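Side-chain contacts in UDP-glucose:anthocyanidin 3-O-glucosyltransferase (Clitoria ternatea, PDB 4REL), which belongs to the plant UDP-glucosyltransferase family and adopts the GT-B fold, in which two Rossmann-like domains face each other across a cleft: residues K95-E98 with L99-E103; H54-N57 with N58-V61; L121-A124 with Q125-V129. All coordinates share one frame; numbering follows the deposited sequence.

Contact 1: K95-E98 with L99-E103; sequences KGIE and LAVAE
K95 and L99 meet one turn apart on helix 89-104, an alpha-helix that packs against the parallel sheet of the N-terminal Rossmann-like domain. The lysine chain runs at a slant past the leucine, touching it with its outer half: CD of K95 comes within 3.8 Å of CD1 of L99, and NZ of K95 lies 3.6 Å from the same methyl. Two successive bends, at chi2 (-88°) and chi3 (-68°), fold the amine back to this branch instead of letting it run straight out. CG of L99 also lies 3.4 Å from the carbonyl oxygen of K95, which takes the nearly straight helical bond from L99 N (3.1 Å).

Further round the helix, I97 and V101 meet methyl to methyl, with CG2 of I97 3.9 Å from CG2 of V101. The alanines add only small contacts, A100 CB resting at 3.5 Å from the oxygen of G96.

The next shell sets these groups in place. I97 leans on A8 and F10 of strand 6-10, while L99 and A100 touch F62 of strand 59-64. The lysine ammonium is hydrogen-bonded to the backbone oxygen of T63, which ties its charged end to that edge strand. V101, with CG1 anti to its own nitrogen (chi1 168°), carries CG2 beside that nitrogen and 3.2 Å from I97 O.

Contact 2: H54-N57 with N58-V61; sequences HIPN and NIRV. With ACT (acetate ion), chain G.
The ring of P56 and the long branch of I59 press together on one flank of this bend, CG of the proline 3.6 Å from CD1 of the isoleucine. The two side chains pass at a slant, with the terminal methyl of I59 lying against the CG-CD edge of the ring. A second bump is the end of I55. Its CG1 is wedged between the backbone nitrogen and the carbonyl carbon (chi1 59°), which swings CD1 forward into a shallow hollow made by three groups: the carbonyl oxygen of I59 at 3.4 Å, CG2 of I59, and CG2 of V61 at 3.9 Å, the valine crossing it nearly at right angles.

The bend is a type I beta turn from P56 to I59, closed by I59 N bonding to P56 O at 3.2 Å, with the donor well above the carbonyl plane. It leads from the loop after helix 43-50 into strand 59-64, the outermost strand on this side of the seven-stranded parallel sheet of the N-terminal Rossmann-like domain. Helix 18-31 receives the apolar flank through L26, which touches both P56 and I59, and the side-chain nitrogen ND2 of N58 bonds to the backbone oxygens of T35 and A29.

On the other flank R60 stretches out from CG to NE, with the carbonyl oxygen of N57 over one face of the guanidinium, offset toward its rim. An acetate ion, probably from the crystallisation liquor, meets the guanidinium edge in its plane: NH1 of R60 bonds to acetate O at 2.8 Å, and NH2 of R60 to acetate OXT at 2.9 Å. CB of N58 sits 3.6 Å from the acetate carbon, and the hydroxyl of S36 also bonds to the ion.

Contact 3: L121-A124 with Q125-V129; sequences LLVA and QTLNV
L121 and Q125 cross at a slant on helix 119-127, the amide end of the glutamine coming over CG and CD1 of the leucine: NE2 of Q125 is 3.6 Å from CD1 of L121. CG of Q125 is anti to the carbonyl carbon (chi1 -71°) and the chain is extended from there, which carries the amide back along the preceding turn, with OE1 of Q125 4.0 Å from CD2 of L122. V123 and L127 are set differently. They stand side by side and point the same way, CG1 of the valine 4.1 Å from CD1 of the leucine.

At the end of the helix, CG2 of V129 comes to 3.9 Å from CB of A124. This pairing belongs to a Schellman motif: N128 takes a positive phi (56°), V129 N bonds to A124 O at 3.0 Å and nearly straight (171°), and N128 N makes a weaker bond to Q125 O. The helix is the crossover of a beta-alpha-beta unit, and the turn aims the chain at strand 131-135. V123, A124 and V129 all touch I111 of strand 110-114.

Polar tips find partners beyond the helix: Q125 NE2 bonds to Q205 OE1, and T126 OG1 receives a weak bond from R94 NH2. The amide end of Q125 thus packs on L121 while its NE2 is also held by another side chain, and the two Schellman bonds, one firm and one weak, close the helix end.

How the contacts relate
All three contacts lie in the N-terminal Rossmann-like domain, and contact 1 is the middle one, its centre about 15 Å from those of the others. Towards contact 2, L99 and A100 touch F62 of the edge strand, and one conformer of E103 brings CG to 3.8 Å from CD of R60. Towards contact 3 it offers I97, whose CG1 is 3.9 Å from CG1 of V123 and whose CG2 is 4.2 Å from CD1 of L127, so the two helices pack side chain to side chain. Contacts 2 and 3 do not touch; their nearest atoms are about 15 Å apart. None of their residues lines the kaempferol pocket, although F116, just before helix 119-127, does.

Contact 1: K95-E98 with L99-E103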
loop_
_atom_site.group_PDB
_atom_site.type_symbol
_atom_site.label_atom_id
_atom_site.label_comp_id
_atom_site.label_asym_id
_atom_site.label_seq_id
_atom_site.Cartn_x
_atom_site.Cartn_y
_atom_site.Cartn_z
ATOM N N LYS A 95 -1.835 -15.715 21.982
ATOM C CA LYS A 95 -2.203 -17.087 21.647
ATOM C C LYS A 95 -1.348 -17.518 20.445
ATOM O O LYS A 95 -0.882 -18.651 20.371
ATOM C CB LYS A 95 -3.706 -17.212 21.351
ATOM C CG LYS A 95 -4.251 -18.627 21.470
ATOM C CD LYS A 95 -4.135 -19.409 20.168
ATOM C CE LYS A 95 -5.050 -18.847 19.089
ATOM N NZ LYS A 95 -5.347 -19.836 18.016
ATOM N N GLY A 96 -1.128 -16.599 19.511
ATOM C CA GLY A 96 -0.227 -16.850 18.398
ATOM C C GLY A 96 1.190 -17.136 18.858
ATOM O O GLY A 96 1.854 -18.038 18.334
ATOM N N ILE A 97 1.670 -16.350 19.822
ATOM C CA ILE A 97 3.020 -16.558 20.354
ATOM C C ILE A 97 3.111 -17.963 20.944
ATOM O O ILE A 97 4.094 -18.691 20.718
ATOM C CB ILE A 97 3.370 -15.523 21.437
ATOM C CG1 ILE A 97 3.361 -14.086 20.855
ATOM C CG2 ILE A 97 4.716 -15.879 22.110
ATOM C CD1 ILE A 97 4.480 -13.799 19.877
ATOM N N GLU A 98 2.074 -18.349 21.685
ATOM C CA GLU A 98 2.058 -19.669 22.330
ATOM C C GLU A 98 2.200 -20.777 21.295
ATOM O O GLU A 98 3.056 -21.648 21.431
ATOM C CB GLU A 98 0.779 -19.872 23.159
ATOM C CG GLU A 98 0.654 -21.283 23.692
ATOM C CD GLU A 98 -0.782 -21.664 24.023
ATOM O OE1 GLU A 98 -1.614 -20.780 24.351
ATOM O OE2 GLU A 98 -1.079 -22.866 23.931
ATOM N N LEU A 99 1.371 -20.741 20.254
ATOM C CA LEU A 99 1.460 -21.739 19.184
ATOM C C LEU A 99 2.853 -21.789 18.550
ATOM O O LEU A 99 3.382 -22.865 18.267
ATOM C CB LEU A 99 0.410 -21.443 18.108
ATOM C CG LEU A 99 -1.029 -21.526 18.592
ATOM C CD1 LEU A 99 -1.968 -21.080 17.479
ATOM C CD2 LEU A 99 -1.359 -22.942 19.035
ATOM N N ALA A 100 3.450 -20.620 18.328
ATOM C CA ALA A 100 4.778 -20.534 17.710
ATOM C C ALA A 100 5.865 -21.106 18.620
ATOM O O ALA A 100 6.766 -21.842 18.183
ATOM C CB ALA A 100 5.087 -19.098 17.331
ATOM N N VAL A 101 5.769 -20.786 19.898
ATOM C CA VAL A 101 6.740 -21.271 20.865
ATOM C C VAL A 101 6.596 -22.786 21.016
ATOM O O VAL A 101 7.591 -23.504 21.088
ATOM C CB VAL A 101 6.576 -20.528 22.214
ATOM C CG1 VAL A 101 7.378 -21.215 23.301
ATOM C CG2 VAL A 101 7.008 -19.062 22.064
ATOM N N ALA A 102 5.358 -23.278 21.030
ATOM C CA ALA A 102 5.133 -24.714 21.193
ATOM C C ALA A 102 5.685 -25.513 20.007
ATOM O O ALA A 102 6.276 -26.578 20.189
ATOM C CB ALA A 102 3.646 -25.018 21.404
ATOM N N GLU A 103 5.523 -24.990 18.792
ATOM C CA GLU A 103 5.962 -25.706 17.596
ATOM C C GLU A 103 7.476 -25.662 17.431
ATOM O O GLU A 103 8.118 -26.680 17.131
ATOM C CB GLU A 103 5.273 -25.144 16.343
ATOM C CG GLU A 103 5.795 -25.709 15.016
ATOM C CD GLU A 103 5.524 -27.194 14.849
ATOM O OE1 GLU A 103 4.678 -27.734 15.588
ATOM O OE2 GLU A 103 6.154 -27.826 13.977
#

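Contact 2: H54-N57 with N58-V61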
loop_
_atom_site.group_PDB
_atom_site.type_symbol
_atom_site.label_atom_id
_atom_site.label_comp_id
_atom_site.label_asym_id
_atom_site.label_seq_id
_atom_site.Cartn_x
_atom_site.Cartn_y
_atom_site.Cartn_z
ATOM N N HIS A 54 3.887 -22.151 -1.909
ATOM C CA HIS A 54 4.897 -22.918 -1.175
ATOM C C HIS A 54 5.789 -21.964 -0.379
ATOM O O HIS A 54 6.200 -20.918 -0.884
ATOM C CB HIS A 54 5.754 -23.756 -2.128
ATOM C CG HIS A 54 6.871 -24.497 -1.451
ATOM N ND1 HIS A 54 8.167 -24.028 -1.424
ATOM C CD2 HIS A 54 6.885 -25.680 -0.792
ATOM C CE1 HIS A 54 8.931 -24.886 -0.769
ATOM N NE2 HIS A 54 8.177 -25.897 -0.376
ATOM N N ILE A 55 6.085 -22.313 0.867
ATOM C CA ILE A 55 6.932 -21.449 1.680
ATOM C C ILE A 55 8.152 -22.196 2.191
ATOM O O ILE A 55 8.088 -23.412 2.395
ATOM C CB ILE A 55 6.154 -20.835 2.855
ATOM C CG1 ILE A 55 5.582 -21.930 3.749
ATOM C CG2 ILE A 55 5.035 -19.942 2.333
ATOM C CD1 ILE A 55 4.938 -21.401 5.011
ATOM N N PRO A 56 9.269 -21.474 2.380
ATOM C CA PRO A 56 10.497 -22.086 2.897
ATOM C C PRO A 56 10.295 -22.760 4.245
ATOM O O PRO A 56 9.346 -22.457 4.975
ATOM C CB PRO A 56 11.464 -20.895 3.030
ATOM C CG PRO A 56 10.633 -19.676 2.882
ATOM C CD PRO A 56 9.485 -20.066 2.011
ATOM N N ASN A 57 11.196 -23.682 4.562
ATOM C CA ASN A 57 11.065 -24.520 5.741
ATOM C C ASN A 57 11.132 -23.757 7.061
ATOM O O ASN A 57 10.576 -24.201 8.064
ATOM C CB ASN A 57 12.132 -25.616 5.707
ATOM C CG ASN A 57 12.144 -26.373 4.394
ATOM O OD1 ASN A 57 11.090 -26.725 3.855
ATOM N ND2 ASN A 57 13.339 -26.620 3.864
ATOM N N ASN A 58 11.794 -22.603 7.062
ATOM C CA ASN A 58 11.931 -21.836 8.300
ATOM C C ASN A 58 10.817 -20.803 8.539
ATOM O O ASN A 58 10.887 -20.015 9.488
ATOM C CB ASN A 58 13.327 -21.207 8.430
ATOM C CG ASN A 58 13.644 -20.211 7.325
ATOM O OD1 ASN A 58 13.176 -20.337 6.188
ATOM N ND2 ASN A 58 14.452 -19.211 7.660
ATOM N N ILE A 59 9.798 -20.817 7.678
ATOM C CA ILE A 59 8.592 -20.022 7.904
ATOM C C ILE A 59 7.453 -20.969 8.262
ATOM O O ILE A 59 7.191 -21.948 7.548
ATOM C CB ILE A 59 8.184 -19.186 6.668
ATOM C CG1 ILE A 59 9.290 -18.192 6.306
ATOM C CG2 ILE A 59 6.876 -18.463 6.945
ATOM C CD1 ILE A 59 8.987 -17.345 5.062
ATOM N N ARG A 60 6.794 -20.701 9.382
ATOM C CA ARG A 60 5.667 -21.519 9.809
ATOM C C ARG A 60 4.489 -20.597 10.015
ATOM O O ARG A 60 4.665 -19.461 10.449
ATOM C CB ARG A 60 5.993 -22.249 11.109
ATOM C CG ARG A 60 7.096 -23.286 10.943
ATOM C CD ARG A 60 7.646 -23.769 12.279
ATOM N NE ARG A 60 8.790 -24.665 12.073
ATOM C CZ ARG A 60 10.056 -24.261 11.991
ATOM N NH1 ARG A 60 10.355 -22.978 12.118
ATOM N NH2 ARG A 60 11.028 -25.146 11.789
ATOM N N VAL A 61 3.293 -21.093 9.718
ATOM C CA VAL A 61 2.102 -20.249 9.752
ATOM C C VAL A 61 1.194 -20.657 10.902
ATOM O O VAL A 61 0.919 -21.844 11.096
ATOM C CB VAL A 61 1.350 -20.335 8.418
ATOM C CG1 VAL A 61 0.045 -19.545 8.482
ATOM C CG2 VAL A 61 2.235 -19.812 7.296
HETATM C C ACT G . 13.894 -23.333 11.226
HETATM O O ACT G . 13.100 -22.801 12.033
HETATM O OXT ACT G . 13.570 -24.352 10.570
HETATM C CH3 ACT G . 15.306 -22.815 11.150
#

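Contact 3: L121-A124 with Q125-V129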
loop_
_atom_site.group_PDB
_atom_site.type_symbol
_atom_site.label_atom_id
_atom_site.label_comp_id
_atom_site.label_asym_id
_atom_site.label_seq_id
_atom_site.Cartn_x
_atom_site.Cartn_y
_atom_site.Cartn_z
ATOM N N LEU A 121 3.050 -4.309 20.245
ATOM C CA LEU A 121 4.116 -3.666 21.002
ATOM C C LEU A 121 4.027 -4.059 22.472
ATOM O O LEU A 121 5.054 -4.295 23.120
ATOM C CB LEU A 121 4.066 -2.138 20.837
ATOM C CG LEU A 121 4.942 -1.322 21.796
ATOM C CD1 LEU A 121 6.422 -1.616 21.633
ATOM C CD2 LEU A 121 4.666 0.167 21.575
ATOM N N LEU A 122 2.805 -4.141 22.993
ATOM C CA LEU A 122 2.595 -4.579 24.370
ATOM C C LEU A 122 3.111 -5.997 24.543
ATOM O O LEU A 122 3.711 -6.335 25.577
ATOM C CB LEU A 122 1.111 -4.538 24.736
ATOM C CG LEU A 122 0.408 -3.191 24.747
ATOM C CD1 LEU A 122 -1.073 -3.385 25.071
ATOM C CD2 LEU A 122 1.077 -2.265 25.751
ATOM N N VAL A 123 2.885 -6.823 23.522
ATOM C CA VAL A 123 3.340 -8.214 23.542
ATOM C C VAL A 123 4.867 -8.250 23.584
ATOM O O VAL A 123 5.466 -8.998 24.360
ATOM C CB VAL A 123 2.820 -8.993 22.311
ATOM C CG1 VAL A 123 3.451 -10.384 22.227
ATOM C CG2 VAL A 123 1.305 -9.120 22.375
ATOM N N ALA A 124 5.495 -7.433 22.748
ATOM C CA ALA A 124 6.955 -7.384 22.710
ATOM C C ALA A 124 7.509 -6.904 24.048
ATOM O O ALA A 124 8.509 -7.427 24.539
ATOM C CB ALA A 124 7.433 -6.486 21.580
ATOM N N GLN A 125 6.850 -5.917 24.649
ATOM C CA GLN A 125 7.316 -5.383 25.923
ATOM C C GLN A 125 7.193 -6.413 27.048
ATOM O O GLN A 125 8.078 -6.525 27.901
ATOM C CB GLN A 125 6.608 -4.064 26.252
ATOM C CG GLN A 125 7.056 -2.920 25.344
ATOM C CD GLN A 125 6.170 -1.697 25.465
ATOM O OE1 GLN A 125 5.038 -1.783 25.938
ATOM N NE2 GLN A 125 6.679 -0.555 25.026
ATOM N N THR A 126 6.111 -7.181 27.023
ATOM C CA THR A 126 5.904 -8.266 27.976
ATOM C C THR A 126 6.997 -9.335 27.878
ATOM O O THR A 126 7.491 -9.842 28.898
ATOM C CB THR A 126 4.525 -8.904 27.768
ATOM O OG1 THR A 126 3.524 -7.976 28.188
ATOM C CG2 THR A 126 4.400 -10.178 28.572
ATOM N N LEU A 127 7.388 -9.662 26.651
ATOM C CA LEU A 127 8.420 -10.674 26.413
ATOM C C LEU A 127 9.831 -10.104 26.561
ATOM O O LEU A 127 10.819 -10.854 26.559
ATOM C CB LEU A 127 8.252 -11.275 25.015
ATOM C CG LEU A 127 6.938 -12.001 24.738
ATOM C CD1 LEU A 127 6.882 -12.460 23.292
ATOM C CD2 LEU A 127 6.783 -13.196 25.695
ATOM N N ASN A 128 9.914 -8.782 26.669
ATOM C CA ASN A 128 11.191 -8.062 26.645
ATOM C C ASN A 128 12.013 -8.362 25.388
ATOM O O ASN A 128 13.200 -8.717 25.471
ATOM C CB ASN A 128 12.024 -8.332 27.909
ATOM C CG ASN A 128 13.174 -7.347 28.072
ATOM O OD1 ASN A 128 13.054 -6.172 27.721
ATOM N ND2 ASN A 128 14.300 -7.826 28.601
ATOM N N VAL A 129 11.381 -8.209 24.225
ATOM C CA VAL A 129 12.070 -8.380 22.942
ATOM C C VAL A 129 11.884 -7.121 22.110
ATOM O O VAL A 129 10.924 -6.372 22.320
ATOM C CB VAL A 129 11.518 -9.598 22.136
ATOM C CG1 VAL A 129 11.712 -10.899 22.907
ATOM C CG2 VAL A 129 10.041 -9.386 21.777
#